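Local atomic coordinates of imidazolonepropionase (Unidentified, PDB entry 2Q09), a protein that catalyses the hydrolytic opening of the ring of imidazolone-5-propanoate to give N-formimidoyl-L-glutamate, the third step of histidine degradation. Residues T16-S19 with D20-D23; G103-S106 with T107-T111; K128-I131 with R132-V135; D188-V191 with E192-C195; F339-T342 with P343-M347. All blocks are in the same frame, centred on the assembly; numbering follows the deposited sequence.

All five interactions are local, each within one continuous run of the chain, and follow in series. Interactions 2 to 5 lie in the amidohydrolase family region, of the TIM-barrel clan. Interaction 2 opens helix 104-113, and interaction 3 ends the next helix, 116-133. Interaction 4 is on helix 187-204, its centre about 20 Å from that of interaction 2. Interaction 5 starts helix 343-349 and touches interaction 1, a surface loop after strand 12-14: Leu17 packs on Met347 and Asp23 on Val344. Interactions 1 and 4 have centres about 44 Å apart. Only interaction 2 touches the bound inhibitor; the others shape a surface loop, helix ends and a crossover helix away from it.

Interaction 1 of 5, residues T16-S19 with D20-D23; sequences TLRS and DLAD
Arg18 packs against Leu21 and pairs its charge with Asp20. The tight part is apolar. The aliphatic part of Arg18 runs past the leucine, with Arg18 CD 3.6 Å from Leu21 CD1. Beyond CD the chain bends (chi3 62°), which turns the guanidinium toward Asp20. The same leucine methyl group lies 3.7 Å from Thr16 OG1. That hydroxyl oxygen also accepts the backbone N of Arg18, at 3.3 Å, and it is hydrogen-bonded to Gly25 O. Thr16 itself is buried, with Leu27 and Leu367 against its side chain.

The solvent side is looser. Asp20 is exposed, and its OD2 lies over one face of the Arg18 guanidinium. The carboxylate and guanidinium planes are 45° apart. Arg18 NH2 and Asp20 OD2 are 2.9 Å apart, but the oxygen is well out of the guanidinium plane. No N-H points at it. The salt bridge therefore rests on charge alone and probably holds the carboxylate less firmly than an in-plane pair would. Arg368 adds a weak, long ion pair to Asp20 OD1.

A backbone bond closes the bend. Leu21 N donates to Arg18 O at 3.1 Å, from above the carbonyl plane. A water lies 3.0 Å from Arg18 O and close to Asp23 O, and probably links the two carbonyls. Ser19 N is taken by Gln366 OE1, which ties the bend to another loop. Arg18 to Leu21 thus form a type I beta turn, entered through an ST turn at Thr16, in the loop between strands 12-14 and 30-35.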
loop_
_atom_site.group_PDB
_atom_site.type_symbol
_atom_site.label_atom_id
_atom_site.label_comp_id
_atom_site.label_asym_id
_atom_site.label_seq_id
_atom_site.Cartn_x
_atom_site.Cartn_y
_atom_site.Cartn_z
ATOM N N THR A 16 10.323 -6.595 17.036
ATOM C CA THR A 16 8.993 -6.079 17.321
ATOM C C THR A 16 8.564 -4.866 16.536
ATOM O O THR A 16 7.365 -4.665 16.330
ATOM C CB THR A 16 8.835 -5.742 18.823
ATOM O OG1 THR A 16 9.693 -4.646 19.161
ATOM C CG2 THR A 16 9.214 -6.959 19.679
ATOM N N LEU A 17 9.528 -4.060 16.100
ATOM C CA LEU A 17 9.198 -2.836 15.377
ATOM C C LEU A 17 8.260 -1.987 16.246
ATOM O O LEU A 17 7.418 -1.239 15.735
ATOM C CB LEU A 17 8.532 -3.151 14.022
ATOM C CG LEU A 17 9.402 -3.279 12.757
ATOM C CD1 LEU A 17 10.086 -1.938 12.480
ATOM C CD2 LEU A 17 10.463 -4.385 12.944
ATOM N N ARG A 18 8.415 -2.104 17.564
ATOM C CA ARG A 18 7.592 -1.328 18.493
ATOM C C ARG A 18 7.894 0.163 18.344
ATOM O O ARG A 18 9.050 0.565 18.223
ATOM C CB ARG A 18 7.852 -1.752 19.943
ATOM C CG ARG A 18 7.290 -3.106 20.330
ATOM C CD ARG A 18 7.502 -3.365 21.820
ATOM N NE ARG A 18 6.797 -2.379 22.634
ATOM C CZ ARG A 18 6.952 -2.237 23.943
ATOM N NH1 ARG A 18 7.793 -3.011 24.604
ATOM N NH2 ARG A 18 6.262 -1.315 24.591
ATOM N N SER A 19 6.849 0.982 18.363
ATOM C CA SER A 19 7.000 2.428 18.221
ATOM C C SER A 19 7.831 3.076 19.329
ATOM O O SER A 19 8.411 4.139 19.135
ATOM C CB SER A 19 5.624 3.095 18.182
ATOM O OG SER A 19 4.896 2.802 19.363
ATOM N N ASP A 20 7.900 2.431 20.486
ATOM C CA ASP A 20 8.644 2.992 21.604
ATOM C C ASP A 20 10.029 2.383 21.764
ATOM O O ASP A 20 10.737 2.697 22.725
ATOM C CB ASP A 20 7.846 2.809 22.894
ATOM C CG ASP A 20 7.784 1.365 23.338
ATOM O OD1 ASP A 20 7.761 0.464 22.473
ATOM O OD2 ASP A 20 7.750 1.127 24.560
ATOM N N LEU A 21 10.415 1.515 20.832
ATOM C CA LEU A 21 11.731 0.887 20.883
ATOM C C LEU A 21 12.598 1.339 19.716
ATOM O O LEU A 21 12.109 1.502 18.596
ATOM C CB LEU A 21 11.605 -0.639 20.878
ATOM C CG LEU A 21 10.964 -1.260 22.124
ATOM C CD1 LEU A 21 11.030 -2.773 22.039
ATOM C CD2 LEU A 21 11.699 -0.773 23.371
ATOM N N ALA A 22 13.886 1.523 19.980
ATOM C CA ALA A 22 14.825 1.973 18.960
ATOM C C ALA A 22 15.022 0.978 17.820
ATOM O O ALA A 22 14.857 -0.232 17.989
ATOM C CB ALA A 22 16.169 2.292 19.595
ATOM N N ASP A 23 15.375 1.517 16.658
ATOM C CA ASP A 23 15.625 0.723 15.465
ATOM C C ASP A 23 14.521 -0.290 15.157
ATOM O O ASP A 23 13.371 0.089 14.914
ATOM C CB ASP A 23 16.978 0.016 15.591
ATOM C CG ASP A 23 18.109 0.981 15.904
ATOM O OD1 ASP A 23 18.165 2.060 15.283
ATOM O OD2 ASP A 23 18.948 0.661 16.771
HETATM O O HOH W 1 10.903 -0.393 16.137
HETATM O O HOH W 2 11.344 3.530 17.543
#

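Interaction 2 of 5, residues G103-S106 with T107-T111; sequences GIIS and TVRAT
The first two turns of helix 104-113, at the edge of the substrate pocket, carry this contact between Ile104-Ser106 and Val108-Ala110. Val108 N, Arg109 N and Ala110 N donate to the carbonyl oxygens of Ile104, Ile105 and Ser106. The helix start is held further by Ser106. Its hydroxyl turns back to donate to Gly103 O at 2.8 Å, in the carbonyl plane, and Ser106 N gives the same oxygen a second bond of 3.0 Å. With an alanine here, Gly103 O would probably lose its hydroxyl donor and rely more on the backbone amide.

Two side chains face the active site. Ile104 touches the bound inhibitor. Thr107 OG1 is hydrogen-bonded to Arg81 NH1, so it is likely to help position that pocket arginine. One turn on, Thr111 OG1 and Thr111 N reach Thr107 O from opposite faces of its plane.

Ile105 packs along the helix, with its CD1 4.0 Å from Val108 CB. Ile105 CG1 lies anti to the backbone N (chi1 -171°), which places it over one face of the Arg109 guanidinium, 3.6 Å above the plane and displaced toward the rim.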
loop_
_atom_site.group_PDB
_atom_site.type_symbol
_atom_site.label_atom_id
_atom_site.label_comp_id
_atom_site.label_asym_id
_atom_site.label_seq_id
_atom_site.Cartn_x
_atom_site.Cartn_y
_atom_site.Cartn_z
ATOM N N GLY A 103 -1.512 4.960 -23.446
ATOM C CA GLY A 103 -1.486 5.630 -22.159
ATOM C C GLY A 103 -2.445 4.993 -21.171
ATOM O O GLY A 103 -2.909 3.874 -21.381
ATOM N N ILE A 104 -2.753 5.700 -20.092
ATOM C CA ILE A 104 -3.648 5.162 -19.085
ATOM C C ILE A 104 -5.024 4.806 -19.645
ATOM O O ILE A 104 -5.706 3.945 -19.099
ATOM C CB ILE A 104 -3.818 6.140 -17.899
ATOM C CG1 ILE A 104 -4.756 5.529 -16.858
ATOM C CG2 ILE A 104 -4.357 7.472 -18.391
ATOM C CD1 ILE A 104 -4.776 6.265 -15.537
ATOM N N ILE A 105 -5.436 5.454 -20.728
ATOM C CA ILE A 105 -6.739 5.143 -21.293
ATOM C C ILE A 105 -6.790 3.716 -21.841
ATOM O O ILE A 105 -7.842 3.075 -21.787
ATOM C CB ILE A 105 -7.158 6.163 -22.397
ATOM C CG1 ILE A 105 -8.618 5.932 -22.791
ATOM C CG2 ILE A 105 -6.279 6.031 -23.612
ATOM C CD1 ILE A 105 -9.599 6.051 -21.630
ATOM N N SER A 106 -5.674 3.196 -22.353
ATOM C CA SER A 106 -5.714 1.828 -22.859
ATOM C C SER A 106 -5.961 0.853 -21.702
ATOM O O SER A 106 -6.659 -0.150 -21.859
ATOM C CB SER A 106 -4.423 1.459 -23.611
ATOM O OG SER A 106 -3.290 1.426 -22.767
ATOM N N THR A 107 -5.403 1.144 -20.534
ATOM C CA THR A 107 -5.621 0.271 -19.387
ATOM C C THR A 107 -7.093 0.369 -18.975
ATOM O O THR A 107 -7.707 -0.615 -18.557
ATOM C CB THR A 107 -4.737 0.670 -18.191
ATOM O OG1 THR A 107 -3.356 0.475 -18.525
ATOM C CG2 THR A 107 -5.069 -0.192 -16.985
ATOM N N VAL A 108 -7.654 1.568 -19.075
ATOM C CA VAL A 108 -9.055 1.770 -18.729
ATOM C C VAL A 108 -9.972 0.975 -19.667
ATOM O O VAL A 108 -10.900 0.288 -19.229
ATOM C CB VAL A 108 -9.431 3.263 -18.800
ATOM C CG1 VAL A 108 -10.938 3.432 -18.595
ATOM C CG2 VAL A 108 -8.676 4.033 -17.727
ATOM N N ARG A 109 -9.706 1.048 -20.965
ATOM C CA ARG A 109 -10.530 0.312 -21.917
ATOM C C ARG A 109 -10.402 -1.197 -21.701
ATOM O O ARG A 109 -11.398 -1.924 -21.709
ATOM C CB ARG A 109 -10.139 0.673 -23.353
ATOM C CG ARG A 109 -10.359 2.147 -23.699
ATOM C CD ARG A 109 -10.158 2.388 -25.183
ATOM N NE ARG A 109 -10.163 3.801 -25.558
ATOM C CZ ARG A 109 -11.145 4.654 -25.300
ATOM N NH1 ARG A 109 -12.228 4.253 -24.649
ATOM N NH2 ARG A 109 -11.054 5.914 -25.701
ATOM N N ALA A 110 -9.179 -1.667 -21.509
ATOM C CA ALA A 110 -8.961 -3.091 -21.290
ATOM C C ALA A 110 -9.643 -3.554 -20.002
ATOM O O ALA A 110 -10.220 -4.643 -19.948
ATOM C CB ALA A 110 -7.462 -3.392 -21.224
ATOM N N THR A 111 -9.568 -2.732 -18.956
ATOM C CA THR A 111 -10.160 -3.102 -17.674
ATOM C C THR A 111 -11.692 -3.038 -17.708
ATOM O O THR A 111 -12.359 -3.883 -17.117
ATOM C CB THR A 111 -9.605 -2.223 -16.530
ATOM O OG1 THR A 111 -8.179 -2.376 -16.472
ATOM C CG2 THR A 111 -10.187 -2.641 -15.182
#

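Interaction 3 of 5, residues K128-I131 with R132-V135; sequences KSLI and REGV
The Arg132 guanidinium has Ser129 OG over one face. Lys128 O approaches it obliquely. Ser129 OG is 3.4 Å from Arg132 NH2, but the angle is too poor for a hydrogen bond, so this is a plain polar contact. Arg132 CG sits between the backbone N and the carbonyl carbon (chi1 62°). From there the extended chain runs back over the preceding turn, with CG 3.2 Å from Ser129 O. The second flat group, the Glu133 carboxylate, is gripped from outside: Ser327 OG bonds OE2, and Leu328 N donates to OE1 at the start of helix 328-339.

The backbone ends the helix in a Schellman motif. Gly134 takes a positive phi of 109°, where a side chain would be jammed against the preceding carbonyl. Gly134 N donates to Ile131 O at 3.0 Å. Leu130 O accepts both Glu133 N, at 3.0 Å, and Val135 N, at 3.1 Å, from opposite faces of its plane. The last of these bonds folds the chain back, and Val135 CB comes to 4.0 Å from Leu130 CB.

This corner joins helix 116-133 to barrel strand 135-141. Leu130 packs on Ile318, and Ile131 on Ile167. Gly134 has a backbone bond to Leu68 in the neighbouring parallel strand 63-73, while Val135 O accepts Arg398 NH2 from strand 395-400.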
loop_
_atom_site.group_PDB
_atom_site.type_symbol
_atom_site.label_atom_id
_atom_site.label_comp_id
_atom_site.label_asym_id
_atom_site.label_seq_id
_atom_site.Cartn_x
_atom_site.Cartn_y
_atom_site.Cartn_z
ATOM N N LYS A 128 -0.147 -13.421 -5.194
ATOM C CA LYS A 128 0.632 -14.545 -4.688
ATOM C C LYS A 128 2.109 -14.203 -4.578
ATOM O O LYS A 128 2.809 -14.719 -3.704
ATOM C CB LYS A 128 0.424 -15.781 -5.568
ATOM C CG LYS A 128 -0.975 -16.378 -5.379
ATOM C CD LYS A 128 -1.184 -17.657 -6.172
ATOM C CE LYS A 128 -2.594 -18.176 -5.938
ATOM N NZ LYS A 128 -2.882 -19.435 -6.677
ATOM N N SER A 129 2.597 -13.336 -5.461
ATOM C CA SER A 129 3.999 -12.944 -5.385
ATOM C C SER A 129 4.229 -12.083 -4.145
ATOM O O SER A 129 5.267 -12.183 -3.490
ATOM C CB SER A 129 4.422 -12.183 -6.641
ATOM O OG SER A 129 4.668 -13.085 -7.706
ATOM N N LEU A 130 3.266 -11.229 -3.825
ATOM C CA LEU A 130 3.406 -10.384 -2.643
ATOM C C LEU A 130 3.332 -11.279 -1.403
ATOM O O LEU A 130 4.084 -11.097 -0.444
ATOM C CB LEU A 130 2.299 -9.326 -2.588
ATOM C CG LEU A 130 2.360 -8.213 -3.640
ATOM C CD1 LEU A 130 1.212 -7.239 -3.425
ATOM C CD2 LEU A 130 3.696 -7.481 -3.535
ATOM N N ILE A 131 2.421 -12.248 -1.424
ATOM C CA ILE A 131 2.255 -13.172 -0.303
ATOM C C ILE A 131 3.565 -13.866 0.079
ATOM O O ILE A 131 3.951 -13.872 1.250
ATOM C CB ILE A 131 1.174 -14.246 -0.630
ATOM C CG1 ILE A 131 -0.238 -13.705 -0.335
ATOM C CG2 ILE A 131 1.369 -15.490 0.244
ATOM C CD1 ILE A 131 -0.470 -12.285 -0.760
ATOM N N ARG A 132 4.256 -14.432 -0.900
ATOM C CA ARG A 132 5.503 -15.123 -0.601
ATOM C C ARG A 132 6.643 -14.208 -0.156
ATOM O O ARG A 132 7.642 -14.687 0.387
ATOM C CB ARG A 132 5.928 -15.984 -1.785
ATOM C CG ARG A 132 6.207 -15.224 -3.053
ATOM C CD ARG A 132 6.313 -16.190 -4.221
ATOM N NE ARG A 132 6.793 -15.523 -5.424
ATOM C CZ ARG A 132 6.747 -16.054 -6.641
ATOM N NH1 ARG A 132 6.239 -17.265 -6.820
ATOM N NH2 ARG A 132 7.215 -15.368 -7.673
ATOM N N GLU A 133 6.505 -12.904 -0.386
ATOM C CA GLU A 133 7.516 -11.949 0.055
ATOM C C GLU A 133 7.266 -11.613 1.518
ATOM O O GLU A 133 8.098 -10.979 2.166
ATOM C CB GLU A 133 7.449 -10.635 -0.725
ATOM C CG GLU A 133 7.931 -10.680 -2.146
ATOM C CD GLU A 133 8.310 -9.295 -2.661
ATOM O OE1 GLU A 133 7.618 -8.317 -2.311
ATOM O OE2 GLU A 133 9.293 -9.189 -3.421
ATOM N N GLY A 134 6.098 -11.999 2.022
ATOM C CA GLY A 134 5.768 -11.716 3.407
ATOM C C GLY A 134 4.700 -10.647 3.592
ATOM O O GLY A 134 4.464 -10.202 4.711
ATOM N N VAL A 135 4.045 -10.228 2.513
ATOM C CA VAL A 135 3.004 -9.206 2.638
ATOM C C VAL A 135 1.730 -9.853 3.185
ATOM O O VAL A 135 1.223 -10.818 2.612
ATOM C CB VAL A 135 2.692 -8.543 1.284
ATOM C CG1 VAL A 135 1.553 -7.533 1.447
ATOM C CG2 VAL A 135 3.944 -7.825 0.749
#

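Interaction 4 of 5, residues D188-V191 with E192-C195; sequences DSWV and ETIC
Ser189 O is gripped by Thr193 N at 3.1 Å and by a water that donates to it at 2.8 Å. The same water lies 2.8 Å from Thr193 OG1. It thus bridges the carbonyl and the hydroxyl. Thr193 OG1 is also hydrogen-bonded to Tyr183 OH.

The apolar side centres on Trp190. Its CG is anti to the backbone N (chi1 172°), which sends the side chain toward the next turn, where Thr193 and Ile194 meet the indole. Ile194 CD1 meets one face in a CH-pi contact, 3.9 Å from the centroid of the five-membered ring and 26° off its normal. Near the other end of the indole, Thr193 CG2 comes obliquely to within 3.9 Å of Trp190 CZ3.

Helix 187-204 is the crossover of a beta-alpha-beta unit between strands 168-176 and 210-213 of the TIM barrel. Trp190 and Ile194 face the first strand: Ile194 packs on Ala175 and Ala176, and Trp190 NE1 makes a weak bond to Ala175 O. A leucine in place of Trp190 would probably open a gap over Ile194 and leave Ala175 O without its weak indole bond.

Val191 packs on helix 222-234 through Gln224 and Gln227, and its CG1 is 4.1 Å from Cys195 SG.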
loop_
_atom_site.group_PDB
_atom_site.type_symbol
_atom_site.label_atom_id
_atom_site.label_comp_id
_atom_site.label_asym_id
_atom_site.label_seq_id
_atom_site.Cartn_x
_atom_site.Cartn_y
_atom_site.Cartn_z
ATOM N N ASP A 188 -15.947 18.539 -14.564
ATOM C CA ASP A 188 -16.750 18.789 -13.373
ATOM C C ASP A 188 -17.979 17.904 -13.304
ATOM O O ASP A 188 -18.488 17.610 -12.227
ATOM C CB ASP A 188 -17.164 20.259 -13.330
ATOM C CG ASP A 188 -16.001 21.170 -13.014
ATOM O OD1 ASP A 188 -15.759 22.128 -13.775
ATOM O OD2 ASP A 188 -15.325 20.925 -11.996
ATOM N N SER A 189 -18.453 17.474 -14.466
ATOM C CA SER A 189 -19.615 16.610 -14.531
ATOM C C SER A 189 -19.205 15.243 -13.990
ATOM O O SER A 189 -19.989 14.565 -13.323
ATOM C CB SER A 189 -20.100 16.496 -15.977
ATOM O OG SER A 189 -21.433 16.022 -16.025
ATOM N N TRP A 190 -17.965 14.853 -14.275
ATOM C CA TRP A 190 -17.440 13.574 -13.811
ATOM C C TRP A 190 -17.286 13.645 -12.294
ATOM O O TRP A 190 -17.582 12.690 -11.582
ATOM C CB TRP A 190 -16.088 13.286 -14.482
ATOM C CG TRP A 190 -15.375 12.080 -13.941
ATOM C CD1 TRP A 190 -14.093 12.033 -13.469
ATOM C CD2 TRP A 190 -15.905 10.752 -13.803
ATOM N NE1 TRP A 190 -13.791 10.758 -13.040
ATOM C CE2 TRP A 190 -14.884 9.955 -13.234
ATOM C CE3 TRP A 190 -17.143 10.159 -14.103
ATOM C CZ2 TRP A 190 -15.060 8.594 -12.960
ATOM C CZ3 TRP A 190 -17.318 8.800 -13.828
ATOM C CH2 TRP A 190 -16.279 8.036 -13.263
ATOM N N VAL A 191 -16.826 14.784 -11.794
ATOM C CA VAL A 191 -16.664 14.959 -10.359
ATOM C C VAL A 191 -18.025 14.827 -9.669
ATOM O O VAL A 191 -18.128 14.201 -8.613
ATOM C CB VAL A 191 -16.033 16.331 -10.024
ATOM C CG1 VAL A 191 -15.993 16.531 -8.514
ATOM C CG2 VAL A 191 -14.623 16.401 -10.597
ATOM N N GLU A 192 -19.068 15.400 -10.265
ATOM C CA GLU A 192 -20.402 15.295 -9.674
ATOM C C GLU A 192 -20.849 13.838 -9.592
ATOM O O GLU A 192 -21.455 13.416 -8.611
ATOM C CB GLU A 192 -21.428 16.084 -10.490
ATOM C CG GLU A 192 -21.639 17.516 -10.013
ATOM C CD GLU A 192 -22.813 18.194 -10.700
ATOM O OE1 GLU A 192 -23.150 19.331 -10.316
ATOM O OE2 GLU A 192 -23.394 17.590 -11.627
ATOM N N THR A 193 -20.552 13.075 -10.637
ATOM C CA THR A 193 -20.919 11.665 -10.689
ATOM C C THR A 193 -20.280 10.881 -9.546
ATOM O O THR A 193 -20.934 10.066 -8.893
ATOM C CB THR A 193 -20.479 11.037 -12.020
ATOM O OG1 THR A 193 -21.208 11.639 -13.094
ATOM C CG2 THR A 193 -20.735 9.529 -12.007
ATOM N N ILE A 194 -18.993 11.129 -9.320
ATOM C CA ILE A 194 -18.248 10.463 -8.257
ATOM C C ILE A 194 -18.865 10.784 -6.903
ATOM O O ILE A 194 -19.103 9.898 -6.084
ATOM C CB ILE A 194 -16.762 10.933 -8.234
ATOM C CG1 ILE A 194 -16.069 10.561 -9.548
ATOM C CG2 ILE A 194 -16.028 10.300 -7.064
ATOM C CD1 ILE A 194 -14.640 11.072 -9.652
ATOM N N CYS A 195 -19.111 12.069 -6.676
ATOM C CA CYS A 195 -19.669 12.530 -5.414
ATOM C C CYS A 195 -21.127 12.142 -5.167
ATOM O O CYS A 195 -21.495 11.753 -4.061
ATOM C CB CYS A 195 -19.534 14.055 -5.319
ATOM S SG CYS A 195 -17.834 14.664 -5.355
HETATM O O HOH W 3 -22.718 13.936 -13.225
#

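Interaction 5 of 5, residues F339-T342 with P343-M347; sequences FGLT and PVEAM
The backbone leaves helix 328-339 at Gly340, with a positive phi of 78°, and turns into helix 343-349 with Thr342 as N-cap. Thr342 and Glu345 form a capping box, each side chain bonding the other's backbone N. Thr342 OG1 sits between its own backbone N and carbonyl carbon (chi1 60°), which aims it at the first turn. There it accepts Glu345 N at 3.1 Å. In return Glu345 OE1 accepts Thr342 N at 2.9 Å. This N-H meets the carboxylate on its anti side, 15° out of the plane.

The two bonds satisfy amides at the start of the helix that have no preceding turn to bond to. The first regular helical bond follows, from Ala346 N to Thr342 O at 3.0 Å. Pro343, in the first turn, has no N-H to satisfy. Glu345 OE1 also forms a salt bridge with Arg306, so OE1 has two partners, the Thr342 amide and Arg306. Its negative charge probably suits the positive end of the helix.

Leu341 is buried and packs on Ala335 of the preceding helix. It also lies against the Glu345 side chain: Leu341 CB lies 3.6 Å from Glu345 OE1, and Leu341 CG lies 4.0 Å from Glu345 CB.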
loop_
_atom_site.group_PDB
_atom_site.type_symbol
_atom_site.label_atom_id
_atom_site.label_comp_id
_atom_site.label_asym_id
_atom_site.label_seq_id
_atom_site.Cartn_x
_atom_site.Cartn_y
_atom_site.Cartn_z
ATOM N N PHE A 339 16.195 6.953 -2.550
ATOM C CA PHE A 339 15.756 8.039 -1.676
ATOM C C PHE A 339 16.617 8.193 -0.432
ATOM O O PHE A 339 16.391 9.097 0.371
ATOM C CB PHE A 339 14.290 7.846 -1.276
ATOM C CG PHE A 339 13.322 7.945 -2.430
ATOM C CD1 PHE A 339 13.703 8.540 -3.631
ATOM C CD2 PHE A 339 12.021 7.479 -2.304
ATOM C CE1 PHE A 339 12.800 8.683 -4.686
ATOM C CE2 PHE A 339 11.101 7.611 -3.343
ATOM C CZ PHE A 339 11.490 8.213 -4.544
ATOM N N GLY A 340 17.592 7.306 -0.273
ATOM C CA GLY A 340 18.486 7.397 0.871
ATOM C C GLY A 340 17.989 6.906 2.222
ATOM O O GLY A 340 18.619 7.186 3.243
ATOM N N LEU A 341 16.865 6.196 2.255
ATOM C CA LEU A 341 16.365 5.689 3.524
ATOM C C LEU A 341 17.302 4.612 4.056
ATOM O O LEU A 341 18.071 4.012 3.308
ATOM C CB LEU A 341 14.962 5.085 3.361
ATOM C CG LEU A 341 13.735 5.973 3.585
ATOM C CD1 LEU A 341 13.710 7.106 2.575
ATOM C CD2 LEU A 341 12.468 5.110 3.454
ATOM N N THR A 342 17.243 4.375 5.361
ATOM C CA THR A 342 18.053 3.330 5.974
ATOM C C THR A 342 17.206 2.065 5.936
ATOM O O THR A 342 15.985 2.137 5.783
ATOM C CB THR A 342 18.367 3.649 7.447
ATOM O OG1 THR A 342 17.144 3.766 8.180
ATOM C CG2 THR A 342 19.131 4.962 7.561
ATOM N N PRO A 343 17.839 0.887 6.048
ATOM C CA PRO A 343 17.010 -0.322 6.020
ATOM C C PRO A 343 15.972 -0.320 7.148
ATOM O O PRO A 343 14.895 -0.898 7.008
ATOM C CB PRO A 343 18.027 -1.451 6.172
ATOM C CG PRO A 343 19.250 -0.877 5.457
ATOM C CD PRO A 343 19.274 0.553 5.976
ATOM N N VAL A 344 16.291 0.331 8.266
ATOM C CA VAL A 344 15.357 0.363 9.381
ATOM C C VAL A 344 14.171 1.290 9.075
ATOM O O VAL A 344 13.040 0.999 9.468
ATOM C CB VAL A 344 16.069 0.767 10.714
ATOM C CG1 VAL A 344 16.452 2.241 10.707
ATOM C CG2 VAL A 344 15.175 0.435 11.886
ATOM N N GLU A 345 14.416 2.387 8.358
ATOM C CA GLU A 345 13.320 3.286 7.994
ATOM C C GLU A 345 12.415 2.558 6.989
ATOM O O GLU A 345 11.188 2.696 7.012
ATOM C CB GLU A 345 13.853 4.580 7.361
ATOM C CG GLU A 345 14.607 5.495 8.324
ATOM C CD GLU A 345 15.202 6.712 7.626
ATOM O OE1 GLU A 345 15.853 6.550 6.573
ATOM O OE2 GLU A 345 15.020 7.832 8.141
ATOM N N ALA A 346 13.026 1.776 6.107
ATOM C CA ALA A 346 12.265 1.031 5.109
ATOM C C ALA A 346 11.384 -0.017 5.785
ATOM O O ALA A 346 10.228 -0.184 5.420
ATOM C CB ALA A 346 13.218 0.364 4.107
HETATM N N MSE A 347 11.934 -0.716 6.776
HETATM C CA MSE A 347 11.180 -1.741 7.491
HETATM C C MSE A 347 9.999 -1.114 8.243
HETATM O O MSE A 347 8.869 -1.610 8.184
HETATM C CB MSE A 347 12.098 -2.507 8.455
HETATM C CG MSE A 347 11.421 -3.679 9.150
HETATM SE SE MSE A 347 10.714 -4.970 7.886
HETATM C CE MSE A 347 10.205 -6.355 9.184
#